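Local atomic coordinates of oxidoreductase (PDB entry 1ZH8), a protein that probably catalyses NADP-dependent interconversion of a CH-OH group and a carbonyl, as a member of the Gfo/Idh/MocA oxidoreductase family. Residues Y74-E79 against K101-V107; K134-I138 against D297-V302; A204-R208 against K318-F322; S218-K222 against D232-S236. All coordinates share one frame; numbering follows the deposited sequence.

Contact 1: Y74-E79 against K101-V107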
loop_
_atom_site.group_PDB
_atom_site.type_symbol
_atom_site.label_atom_id
_atom_site.label_comp_id
_atom_site.label_asym_id
_atom_site.label_seq_id
_atom_site.Cartn_x
_atom_site.Cartn_y
_atom_site.Cartn_z
ATOM N N TYR A 74 -28.106 33.731 -9.799
ATOM C CA TYR A 74 -27.008 33.551 -10.719
ATOM C C TYR A 74 -27.402 33.922 -12.138
ATOM O O TYR A 74 -26.603 34.541 -12.864
ATOM C CB TYR A 74 -26.627 32.091 -10.668
ATOM C CG TYR A 74 -25.615 31.621 -11.664
ATOM C CD1 TYR A 74 -24.348 32.185 -11.730
ATOM C CD2 TYR A 74 -25.903 30.550 -12.494
ATOM C CE1 TYR A 74 -23.395 31.703 -12.615
ATOM C CE2 TYR A 74 -24.965 30.057 -13.390
ATOM C CZ TYR A 74 -23.716 30.640 -13.448
ATOM O OH TYR A 74 -22.794 30.147 -14.339
ATOM N N GLU A 75 -28.619 33.526 -12.537
ATOM C CA GLU A 75 -29.128 33.796 -13.886
ATOM C C GLU A 75 -29.162 35.302 -14.131
ATOM O O GLU A 75 -28.898 35.747 -15.250
ATOM C CB GLU A 75 -30.532 33.198 -14.100
ATOM C CG GLU A 75 -30.617 31.670 -14.159
ATOM C CD GLU A 75 -30.552 30.993 -12.782
ATOM O OE1 GLU A 75 -30.494 31.693 -11.748
ATOM O OE2 GLU A 75 -30.553 29.744 -12.731
ATOM N N GLU A 76 -29.477 36.078 -13.090
ATOM C CA GLU A 76 -29.529 37.540 -13.216
ATOM C C GLU A 76 -28.125 38.100 -13.320
ATOM O O GLU A 76 -27.865 39.000 -14.127
ATOM C CB GLU A 76 -30.291 38.224 -12.064
ATOM C CG GLU A 76 -30.428 39.746 -12.260
ATOM C CD GLU A 76 -31.237 40.481 -11.168
ATOM O OE1 GLU A 76 -31.523 39.890 -10.101
ATOM O OE2 GLU A 76 -31.577 41.675 -11.383
ATOM N N LEU A 77 -27.222 37.560 -12.504
ATOM C CA LEU A 77 -25.820 37.958 -12.559
ATOM C C LEU A 77 -25.304 37.770 -13.968
ATOM O O LEU A 77 -24.674 38.668 -14.515
ATOM C CB LEU A 77 -25.011 37.127 -11.593
ATOM C CG LEU A 77 -23.523 37.400 -11.472
ATOM C CD1 LEU A 77 -23.120 37.264 -10.008
ATOM C CD2 LEU A 77 -22.766 36.443 -12.342
ATOM N N LEU A 78 -25.607 36.609 -14.557
ATOM C CA LEU A 78 -25.139 36.272 -15.893
ATOM C C LEU A 78 -25.659 37.226 -16.958
ATOM O O LEU A 78 -25.013 37.411 -17.981
ATOM C CB LEU A 78 -25.496 34.831 -16.285
ATOM C CG LEU A 78 -24.751 33.610 -15.723
ATOM C CD1 LEU A 78 -25.355 32.323 -16.330
ATOM C CD2 LEU A 78 -23.233 33.658 -15.919
ATOM N N GLU A 79 -26.821 37.822 -16.726
ATOM C CA GLU A 79 -27.490 38.605 -17.763
ATOM C C GLU A 79 -27.224 40.102 -17.553
ATOM O O GLU A 79 -27.522 40.924 -18.424
ATOM C CB GLU A 79 -28.986 38.224 -17.820
ATOM C CG GLU A 79 -29.915 39.105 -18.655
ATOM C CD GLU A 79 -29.794 38.936 -20.188
ATOM O OE1 GLU A 79 -29.094 38.000 -20.677
ATOM O OE2 GLU A 79 -30.435 39.762 -20.903
ATOM N N LYS A 101 -25.072 27.164 -18.079
ATOM C CA LYS A 101 -25.732 28.471 -18.086
ATOM C C LYS A 101 -24.721 29.555 -18.502
ATOM O O LYS A 101 -25.023 30.392 -19.345
ATOM C CB LYS A 101 -26.375 28.788 -16.730
ATOM C CG LYS A 101 -27.785 28.249 -16.577
ATOM C CD LYS A 101 -28.160 28.004 -15.110
ATOM C CE LYS A 101 -29.467 27.204 -15.002
ATOM N NZ LYS A 101 -29.696 26.604 -13.650
ATOM N N ALA A 102 -23.512 29.506 -17.943
ATOM C CA ALA A 102 -22.493 30.500 -18.260
ATOM C C ALA A 102 -22.116 30.498 -19.753
ATOM O O ALA A 102 -22.047 31.551 -20.388
ATOM C CB ALA A 102 -21.273 30.288 -17.387
ATOM N N LEU A 103 -21.876 29.314 -20.310
ATOM C CA LEU A 103 -21.486 29.204 -21.706
ATOM C C LEU A 103 -22.605 29.646 -22.627
ATOM O O LEU A 103 -22.335 30.268 -23.665
ATOM C CB LEU A 103 -21.029 27.791 -22.061
ATOM C CG LEU A 103 -19.874 27.176 -21.253
ATOM C CD1 LEU A 103 -19.614 25.791 -21.782
ATOM C CD2 LEU A 103 -18.586 28.006 -21.261
ATOM N N ARG A 104 -23.853 29.352 -22.251
ATOM C CA ARG A 104 -25.014 29.821 -23.025
ATOM C C ARG A 104 -25.110 31.342 -23.113
ATOM O O ARG A 104 -25.610 31.875 -24.110
ATOM C CB ARG A 104 -26.320 29.263 -22.476
ATOM C CG ARG A 104 -26.618 27.867 -22.932
ATOM C CD ARG A 104 -27.930 27.410 -22.374
ATOM N NE ARG A 104 -28.386 26.199 -23.046
ATOM C CZ ARG A 104 -29.060 26.179 -24.195
ATOM N NH1 ARG A 104 -29.370 27.308 -24.835
ATOM N NH2 ARG A 104 -29.428 25.014 -24.705
ATOM N N LYS A 105 -24.637 32.025 -22.067
ATOM C CA LYS A 105 -24.582 33.491 -22.035
ATOM C C LYS A 105 -23.286 34.079 -22.596
ATOM O O LYS A 105 -23.110 35.293 -22.590
ATOM C CB LYS A 105 -24.811 34.002 -20.612
ATOM C CG LYS A 105 -26.162 34.707 -20.421
ATOM C CD LYS A 105 -27.345 33.749 -20.424
ATOM C CE LYS A 105 -28.680 34.500 -20.449
ATOM N NZ LYS A 105 -28.893 35.361 -21.661
ATOM N N GLY A 106 -22.383 33.220 -23.073
ATOM C CA GLY A 106 -21.069 33.655 -23.553
ATOM C C GLY A 106 -20.144 34.171 -22.461
ATOM O O GLY A 106 -19.498 35.195 -22.625
ATOM N N VAL A 107 -20.062 33.456 -21.343
ATOM C CA VAL A 107 -19.233 33.899 -20.213
ATOM C C VAL A 107 -18.228 32.796 -19.855
ATOM O O VAL A 107 -18.616 31.641 -19.759
ATOM C CB VAL A 107 -20.135 34.267 -18.992
ATOM C CG1 VAL A 107 -19.339 34.361 -17.735
ATOM C CG2 VAL A 107 -20.874 35.581 -19.242
#
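L78 and K105 face each other with CA atoms 6.8 Å apart where helix 74-79 lies against the end of helix 95-104. L78 fills the middle. Its CD1 rests on the K101 backbone, 3.6 Å from K101 C, and CD2 turns to CB of A102 at 4.2 Å, with CG1 of V107 a little farther off. The Y74 ring roofs this leucine, L78 CD1 lying over one of its faces toward the rim. CG of Y74 is anti to the backbone N (chi1 173°), which swings the ring over to the other helix: CE2 meets K101 CB obliquely at 3.8 Å, and OH stands 3.4 Å from A102 CB. The same hydroxyl is hydrogen-bonded to F98 O, and the F98 ring stacks on Y74. With an alanine in place of Y74, the F98 carbonyl would probably lose this partner and a gap would open over L78. At one margin the K105 chain, bent at chi2 and chi4, brings NZ 2.8 Å from E79 OE1, a salt bridge on the syn side and 30° out of the carboxylate plane. The E75-K101 ion pair is weak, and doubtful because K101 has two conformers. G106, at positive phi (69°), ends the helix in a Schellman motif that turns V107 inward. Buried apolar groups thus carry the centre of the contact, while the ion pairs sit at its exposed margin.

Contact 2: K134-I138 against D297-V302. With EDO (1,2-ethanediol), chain G.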
loop_
_atom_site.group_PDB
_atom_site.type_symbol
_atom_site.label_atom_id
_atom_site.label_comp_id
_atom_site.label_asym_id
_atom_site.label_seq_id
_atom_site.Cartn_x
_atom_site.Cartn_y
_atom_site.Cartn_z
ATOM N N LYS A 134 -15.757 29.812 -25.301
ATOM C CA LYS A 134 -15.394 30.339 -23.995
ATOM C C LYS A 134 -14.570 29.304 -23.229
ATOM O O LYS A 134 -14.616 28.118 -23.541
ATOM C CB LYS A 134 -16.658 30.675 -23.216
ATOM C CG LYS A 134 -17.722 31.435 -24.002
ATOM C CD LYS A 134 -17.209 32.708 -24.700
ATOM C CE LYS A 134 -16.840 33.799 -23.719
ATOM N NZ LYS A 134 -16.758 35.097 -24.448
ATOM N N THR A 135 -13.813 29.750 -22.229
ATOM C CA THR A 135 -12.985 28.841 -21.445
ATOM C C THR A 135 -13.775 28.223 -20.284
ATOM O O THR A 135 -14.438 28.952 -19.525
ATOM C CB THR A 135 -11.745 29.552 -20.864
ATOM O OG1 THR A 135 -10.948 30.090 -21.928
ATOM C CG2 THR A 135 -10.893 28.566 -20.028
ATOM N N VAL A 136 -13.709 26.886 -20.169
ATOM C CA VAL A 136 -14.030 26.214 -18.915
ATOM C C VAL A 136 -12.721 25.777 -18.261
ATOM O O VAL A 136 -11.929 25.038 -18.848
ATOM C CB VAL A 136 -14.957 25.001 -19.082
ATOM C CG1 VAL A 136 -15.276 24.370 -17.692
ATOM C CG2 VAL A 136 -16.236 25.413 -19.772
ATOM N N TYR A 137 -12.511 26.246 -17.032
ATOM C CA TYR A 137 -11.309 25.981 -16.292
ATOM C C TYR A 137 -11.707 25.322 -14.975
ATOM O O TYR A 137 -12.372 25.955 -14.164
ATOM C CB TYR A 137 -10.582 27.298 -16.055
ATOM C CG TYR A 137 -9.178 27.132 -15.538
ATOM C CD1 TYR A 137 -8.935 26.712 -14.222
ATOM C CD2 TYR A 137 -8.090 27.406 -16.352
ATOM C CE1 TYR A 137 -7.637 26.556 -13.740
ATOM C CE2 TYR A 137 -6.792 27.269 -15.877
ATOM C CZ TYR A 137 -6.579 26.843 -14.572
ATOM O OH TYR A 137 -5.299 26.697 -14.115
ATOM N N ILE A 138 -11.343 24.046 -14.778
ATOM C CA ILE A 138 -11.598 23.372 -13.498
ATOM C C ILE A 138 -10.382 23.557 -12.620
ATOM O O ILE A 138 -9.268 23.140 -12.981
ATOM C CB ILE A 138 -11.870 21.862 -13.605
ATOM C CG1 ILE A 138 -12.903 21.549 -14.692
ATOM C CG2 ILE A 138 -12.334 21.330 -12.218
ATOM C CD1 ILE A 138 -14.288 22.278 -14.524
ATOM N N ASP A 297 -3.081 31.507 -14.109
ATOM C CA ASP A 297 -3.057 30.626 -15.272
ATOM C C ASP A 297 -4.341 30.802 -16.096
ATOM O O ASP A 297 -4.302 30.919 -17.331
ATOM C CB ASP A 297 -2.844 29.169 -14.825
ATOM C CG ASP A 297 -2.724 28.200 -15.993
ATOM O OD1 ASP A 297 -1.811 28.341 -16.823
ATOM O OD2 ASP A 297 -3.533 27.268 -16.063
ATOM N N PHE A 298 -5.466 30.863 -15.389
ATOM C CA PHE A 298 -6.777 31.135 -15.978
ATOM C C PHE A 298 -6.801 32.493 -16.695
ATOM O O PHE A 298 -7.394 32.626 -17.775
ATOM C CB PHE A 298 -7.813 31.089 -14.863
ATOM C CG PHE A 298 -9.182 31.549 -15.251
ATOM C CD1 PHE A 298 -9.968 30.801 -16.119
ATOM C CD2 PHE A 298 -9.716 32.708 -14.689
ATOM C CE1 PHE A 298 -11.282 31.214 -16.441
ATOM C CE2 PHE A 298 -11.009 33.125 -14.992
ATOM C CZ PHE A 298 -11.794 32.372 -15.869
ATOM N N TYR A 299 -6.144 33.492 -16.107
ATOM C CA TYR A 299 -6.043 34.779 -16.756
ATOM C C TYR A 299 -5.328 34.651 -18.093
ATOM O O TYR A 299 -5.713 35.288 -19.076
ATOM C CB TYR A 299 -5.336 35.830 -15.882
ATOM C CG TYR A 299 -5.172 37.138 -16.635
ATOM C CD1 TYR A 299 -6.182 38.095 -16.626
ATOM C CD2 TYR A 299 -4.026 37.390 -17.406
ATOM C CE1 TYR A 299 -6.058 39.285 -17.349
ATOM C CE2 TYR A 299 -3.889 38.578 -18.133
ATOM C CZ TYR A 299 -4.909 39.518 -18.095
ATOM O OH TYR A 299 -4.781 40.690 -18.795
ATOM N N GLN A 300 -4.275 33.846 -18.121
ATOM C CA GLN A 300 -3.439 33.737 -19.314
ATOM C C GLN A 300 -4.179 32.948 -20.399
ATOM O O GLN A 300 -4.049 33.245 -21.601
ATOM C CB GLN A 300 -2.074 33.114 -18.975
ATOM C CG GLN A 300 -1.119 34.091 -18.306
ATOM C CD GLN A 300 0.224 33.472 -17.980
ATOM O OE1 GLN A 300 0.307 32.520 -17.211
ATOM N NE2 GLN A 300 1.288 34.012 -18.571
ATOM N N VAL A 301 -4.968 31.964 -19.963
ATOM C CA VAL A 301 -5.797 31.179 -20.866
ATOM C C VAL A 301 -6.849 32.074 -21.505
ATOM O O VAL A 301 -6.997 32.100 -22.730
ATOM C CB VAL A 301 -6.455 29.967 -20.165
ATOM C CG1 VAL A 301 -7.526 29.341 -21.062
ATOM C CG2 VAL A 301 -5.392 28.929 -19.828
ATOM N N VAL A 302 -7.541 32.835 -20.674
ATOM C CA VAL A 302 -8.611 33.679 -21.153
ATOM C C VAL A 302 -8.118 34.866 -21.953
ATOM O O VAL A 302 -8.635 35.133 -23.035
ATOM C CB VAL A 302 -9.511 34.140 -20.005
ATOM C CG1 VAL A 302 -10.470 35.300 -20.450
ATOM C CG2 VAL A 302 -10.295 32.943 -19.484
HETATM C C1 EDO G . -9.913 32.342 -25.512
HETATM O O1 EDO G . -10.326 33.402 -24.638
HETATM C C2 EDO G . -10.554 31.023 -25.080
HETATM O O2 EDO G . -11.888 31.229 -24.584
#
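Y137 and F298 meet because each holds CG anti to its own backbone N, with chi1 -168° in the tyrosine and 171° in the phenylalanine, so that both rings lie between strand 136-139 and helix 290-303. They form an offset edge-to-face pair: the edge of F298 is turned to the face of Y137, centroids 5.7 Å apart and planes at 75°. F298 CB lies over that face too, a CH-pi contact 4.1 Å from the Y137 centroid. At the far end of the tyrosine, Y137 OH donates at 2.7 Å to D297 OD2, which accepts through its anti lone pair; the carboxylate oxygen sits in the plane of the ring at its edge. OD1 of D297 is held by K306 in a salt bridge, so the acceptor is fixed from both oxygens. Nearer the surface T135 CG2 touches V301 CG1 at 3.6 Å, and T135 OG1 lies 3.8 Å from V302 CG2. A 1,2-ethanediol, probably from the crystallisation liquor, donates from O1 to V302 O at 2.9 Å beside them. Helix 290-303 thus covers edge strand 136-139 and, through F298 and V302, its neighbour 108-112 in the parallel sheet of the NAD-binding Rossmann fold.

Contact 3: A204-R208 against K318-F322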
loop_
_atom_site.group_PDB
_atom_site.type_symbol
_atom_site.label_atom_id
_atom_site.label_comp_id
_atom_site.label_asym_id
_atom_site.label_seq_id
_atom_site.Cartn_x
_atom_site.Cartn_y
_atom_site.Cartn_z
ATOM N N ALA A 204 -5.126 12.423 -7.046
ATOM C CA ALA A 204 -4.976 11.884 -8.396
ATOM C C ALA A 204 -4.268 12.903 -9.285
ATOM O O ALA A 204 -3.395 12.550 -10.107
ATOM C CB ALA A 204 -6.346 11.515 -8.983
ATOM N N ALA A 205 -4.627 14.179 -9.111
ATOM C CA ALA A 205 -4.000 15.221 -9.895
ATOM C C ALA A 205 -2.477 15.160 -9.699
ATOM O O ALA A 205 -1.707 15.095 -10.678
ATOM C CB ALA A 205 -4.566 16.580 -9.534
ATOM N N ALA A 206 -2.058 15.087 -8.438
ATOM C CA ALA A 206 -0.631 15.067 -8.119
ATOM C C ALA A 206 0.076 13.833 -8.663
ATOM O O ALA A 206 1.139 13.940 -9.269
ATOM C CB ALA A 206 -0.399 15.216 -6.625
HETATM N N MSE A 207 -0.518 12.661 -8.475
HETATM C CA MSE A 207 0.125 11.425 -8.937
HETATM C C MSE A 207 0.256 11.425 -10.468
HETATM O O MSE A 207 1.283 10.983 -11.017
HETATM C CB MSE A 207 -0.657 10.217 -8.440
HETATM C CG MSE A 207 -0.668 10.148 -6.925
HETATM SE SE MSE A 207 -1.547 8.569 -6.206
HETATM C CE MSE A 207 -3.395 9.250 -6.003
ATOM N N ARG A 208 -0.770 11.936 -11.155
ATOM C CA ARG A 208 -0.718 11.998 -12.611
ATOM C C ARG A 208 0.324 13.017 -13.082
ATOM O O ARG A 208 0.988 12.814 -14.103
ATOM C CB ARG A 208 -2.096 12.284 -13.235
ATOM C CG ARG A 208 -3.172 11.214 -12.949
ATOM C CD ARG A 208 -4.543 11.599 -13.557
ATOM N NE ARG A 208 -4.420 12.048 -14.943
ATOM C CZ ARG A 208 -4.555 13.313 -15.341
ATOM N NH1 ARG A 208 -4.849 14.255 -14.466
ATOM N NH2 ARG A 208 -4.400 13.640 -16.621
ATOM N N LYS A 318 -10.201 12.946 -15.707
ATOM C CA LYS A 318 -9.260 11.861 -15.401
ATOM C C LYS A 318 -8.964 11.740 -13.903
ATOM O O LYS A 318 -8.828 10.634 -13.394
ATOM C CB LYS A 318 -7.961 11.995 -16.207
ATOM C CG LYS A 318 -8.155 11.794 -17.715
ATOM C CD LYS A 318 -6.925 12.259 -18.517
ATOM C CE LYS A 318 -7.087 11.838 -19.990
ATOM N NZ LYS A 318 -5.906 12.138 -20.828
ATOM N N ASP A 319 -8.892 12.865 -13.189
ATOM C CA ASP A 319 -8.721 12.784 -11.748
ATOM C C ASP A 319 -9.913 12.060 -11.114
ATOM O O ASP A 319 -9.746 11.173 -10.255
ATOM C CB ASP A 319 -8.594 14.163 -11.108
ATOM C CG ASP A 319 -7.422 14.966 -11.629
ATOM O OD1 ASP A 319 -6.390 14.374 -12.012
ATOM O OD2 ASP A 319 -7.549 16.213 -11.634
ATOM N N LEU A 320 -11.111 12.440 -11.549
ATOM C CA LEU A 320 -12.309 11.916 -10.951
ATOM C C LEU A 320 -12.409 10.420 -11.269
ATOM O O LEU A 320 -12.657 9.630 -10.377
ATOM C CB LEU A 320 -13.533 12.709 -11.418
ATOM C CG LEU A 320 -14.887 12.332 -10.824
ATOM C CD1 LEU A 320 -14.840 12.306 -9.309
ATOM C CD2 LEU A 320 -15.919 13.336 -11.267
ATOM N N ALA A 321 -12.148 10.048 -12.522
ATOM C CA ALA A 321 -12.130 8.643 -12.965
ATOM C C ALA A 321 -11.267 7.705 -12.096
ATOM O O ALA A 321 -11.689 6.585 -11.784
ATOM C CB ALA A 321 -11.698 8.553 -14.431
ATOM N N PHE A 322 -10.073 8.157 -11.716
ATOM C CA PHE A 322 -9.236 7.398 -10.796
ATOM C C PHE A 322 -9.999 7.083 -9.502
ATOM O O PHE A 322 -10.075 5.923 -9.088
ATOM C CB PHE A 322 -7.917 8.141 -10.483
ATOM C CG PHE A 322 -7.108 7.498 -9.380
ATOM C CD1 PHE A 322 -6.184 6.495 -9.670
ATOM C CD2 PHE A 322 -7.283 7.878 -8.055
ATOM C CE1 PHE A 322 -5.432 5.887 -8.665
ATOM C CE2 PHE A 322 -6.544 7.272 -7.030
ATOM C CZ PHE A 322 -5.614 6.275 -7.341
#
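A204 and D319 mark the tight side of this helix crossing, with A204 CB 3.6 Å from D319 O; the two short helical segments approach to 9.3 Å at 108°. The methyl of A204 lets the backbones come near at this point. A204 CB also lies 3.9 Å from F322 CD2, and the selenomethionine M207 lays its terminal CE 3.9 Å from F322 CE2, its side chain running at about a right angle to the phenylalanine. A205 CA is only 3.3 Å from D319 OD1. The polar side is built on R208, whose chain bends at chi3 (47°) to bring the guanidinium under K318: CB of the lysine stands 3.7 Å above the guanidinium plane of R208, over its centre. NH1 of R208 donates to D319 OD1 at 2.9 Å, a salt bridge bent to 137° and entering from above the carboxylate plane. E213 takes NE and Q315 takes NH2, while R143 binds the other oxygen of D319, so the buried charges probably offset one another in large part. A methionine in place of R208 would probably leave E213 without its salt bridge and D319 with one cation fewer. Looser by contrast is the partly exposed K318, whose extended chain leads NZ away from the crossing toward a long, weak ion pair with E213. M207 and F322 continue onto strands 163-171 and 214-222, a helical layer packed on the large mixed sheet of the Gfo/Idh/MocA C-terminal domain.

Contact 4: S218-K222 against D232-S236. With NA (sodium ion), chain C.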
loop_
_atom_site.group_PDB
_atom_site.type_symbol
_atom_site.label_atom_id
_atom_site.label_comp_id
_atom_site.label_asym_id
_atom_site.label_seq_id
_atom_site.Cartn_x
_atom_site.Cartn_y
_atom_site.Cartn_z
ATOM N N SER A 218 -7.039 -1.291 -8.157
ATOM C CA SER A 218 -7.771 -2.285 -7.393
ATOM C C SER A 218 -7.820 -1.670 -6.003
ATOM O O SER A 218 -6.787 -1.315 -5.457
ATOM C CB SER A 218 -6.991 -3.605 -7.408
ATOM O OG SER A 218 -7.508 -4.557 -6.487
ATOM N N ALA A 219 -8.996 -1.495 -5.423
ATOM C CA ALA A 219 -9.078 -0.714 -4.196
ATOM C C ALA A 219 -10.189 -1.164 -3.289
ATOM O O ALA A 219 -11.172 -1.755 -3.737
ATOM C CB ALA A 219 -9.250 0.777 -4.531
ATOM N N VAL A 220 -10.052 -0.858 -2.006
ATOM C CA VAL A 220 -11.123 -1.138 -1.051
ATOM C C VAL A 220 -11.498 0.153 -0.293
ATOM O O VAL A 220 -10.644 0.800 0.313
ATOM C CB VAL A 220 -10.749 -2.333 -0.121
ATOM C CG1 VAL A 220 -9.417 -2.097 0.526
ATOM C CG2 VAL A 220 -11.803 -2.578 0.941
ATOM N N ALA A 221 -12.772 0.530 -0.378
ATOM C CA ALA A 221 -13.298 1.756 0.225
ATOM C C ALA A 221 -14.236 1.421 1.367
ATOM O O ALA A 221 -15.095 0.552 1.225
ATOM C CB ALA A 221 -14.022 2.555 -0.800
ATOM N N LYS A 222 -14.058 2.087 2.506
ATOM C CA LYS A 222 -14.909 1.864 3.684
ATOM C C LYS A 222 -15.499 3.160 4.266
ATOM O O LYS A 222 -14.972 4.253 4.051
ATOM C CB LYS A 222 -14.153 1.100 4.761
ATOM C CG LYS A 222 -13.677 -0.234 4.313
ATOM C CD LYS A 222 -13.535 -1.199 5.480
ATOM C CE LYS A 222 -13.125 -2.570 4.964
ATOM N NZ LYS A 222 -13.201 -3.604 6.012
ATOM N N ASP A 232 -15.025 7.221 3.639
ATOM C CA ASP A 232 -14.008 8.088 4.221
ATOM C C ASP A 232 -12.658 7.394 4.382
ATOM O O ASP A 232 -11.708 7.988 4.869
ATOM C CB ASP A 232 -14.514 8.645 5.559
ATOM C CG ASP A 232 -14.993 7.555 6.505
ATOM O OD1 ASP A 232 -14.265 6.568 6.717
ATOM O OD2 ASP A 232 -16.096 7.690 7.062
ATOM N N PHE A 233 -12.595 6.134 3.971
ATOM C CA PHE A 233 -11.358 5.383 3.971
ATOM C C PHE A 233 -11.162 4.698 2.628
ATOM O O PHE A 233 -12.095 4.159 2.051
ATOM C CB PHE A 233 -11.333 4.366 5.107
ATOM C CG PHE A 233 -10.104 3.497 5.107
ATOM C CD1 PHE A 233 -10.069 2.311 4.371
ATOM C CD2 PHE A 233 -8.979 3.871 5.812
ATOM C CE1 PHE A 233 -8.945 1.516 4.354
ATOM C CE2 PHE A 233 -7.837 3.073 5.796
ATOM C CZ PHE A 233 -7.823 1.894 5.066
ATOM N N LEU A 234 -9.941 4.725 2.117
ATOM C CA LEU A 234 -9.662 4.091 0.840
ATOM C C LEU A 234 -8.242 3.536 0.867
ATOM O O LEU A 234 -7.326 4.221 1.312
ATOM C CB LEU A 234 -9.830 5.102 -0.285
ATOM C CG LEU A 234 -9.439 4.603 -1.673
ATOM C CD1 LEU A 234 -10.433 3.510 -2.042
ATOM C CD2 LEU A 234 -9.457 5.704 -2.705
ATOM N N SER A 235 -8.065 2.287 0.441
ATOM C CA SER A 235 -6.726 1.740 0.181
ATOM C C SER A 235 -6.684 1.116 -1.212
ATOM O O SER A 235 -7.597 0.362 -1.598
ATOM C CB SER A 235 -6.332 0.718 1.235
ATOM O OG SER A 235 -4.935 0.495 1.216
ATOM N N SER A 236 -5.625 1.412 -1.958
ATOM C CA SER A 236 -5.557 1.042 -3.368
ATOM C C SER A 236 -4.166 0.657 -3.843
ATOM O O SER A 236 -3.168 1.170 -3.345
ATOM C CB SER A 236 -6.044 2.208 -4.223
ATOM O OG SER A 236 -5.151 3.288 -4.110
HETATM NA NA NA C . -18.588 8.179 6.665
#
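K222 O accepts two backbone N-H groups at once, from D232 N and F233 N, each 3.0 Å away: a classic beta bulge at the loop end of the antiparallel hairpin formed by strands 214-222 and 233-240. The D232 bond is nearly straight (176°) and lies in the carbonyl plane, whereas F233 N comes in tilted from it. Beyond the bulge the ladder is regular. K222 N donates to F233 O at 2.9 Å, and V220 and S235 form a hydrogen-bonded pair in which V220 N meets S235 O at 2.8 Å. The alternate pairs, A219 with S236 and A221 with L234, are non-hydrogen-bonded, and A219 CB comes to 3.5 Å from S236 CB. On their face L234 CD1 fits between the methyl groups of A219 and A221, 3.9 Å from A219 CB, and helices 195-211 and 313-329 cover it. V220, K222, F233 and S235 point to the opposite face, which belongs to the dimer interface: V220 and F233 pack on V245 of the second subunit, and K222 NZ is hydrogen-bonded to G243 O and salt-bridged to E239, both of that chain. The loop between the strands wraps a sodium ion, bound also by D223, S225, L228 and G230. D232 has CG between its backbone N and carbonyl carbon (chi1 53°), directing OD1 to the L224 amide and OD2 to the sodium, 2.6 Å from D232 OD2.

How the contacts relate
From the N terminus, contact 1 closes first, joining two helices on one side of the Rossmann sheet across the intervening strand 85-88. Contact 2 opens soon after and touches it: G106 O lies 3.2 Å from K134 CE. It closes only at 297-302, after the chain has built most of the C-terminal domain, and fastens the late helix 290-303 to edge strand 136-139 of the Rossmann sheet. Contact 3 opens within that long loop and closes beyond it, at 318-322, so contacts 2 and 3 cross. The hairpin of contact 4 is the shortest closure and falls within both loops. Contacts 3 and 4 tie helices and sheet of the C-terminal domain; contact 1 lies about 39 Å from contact 4, between centres.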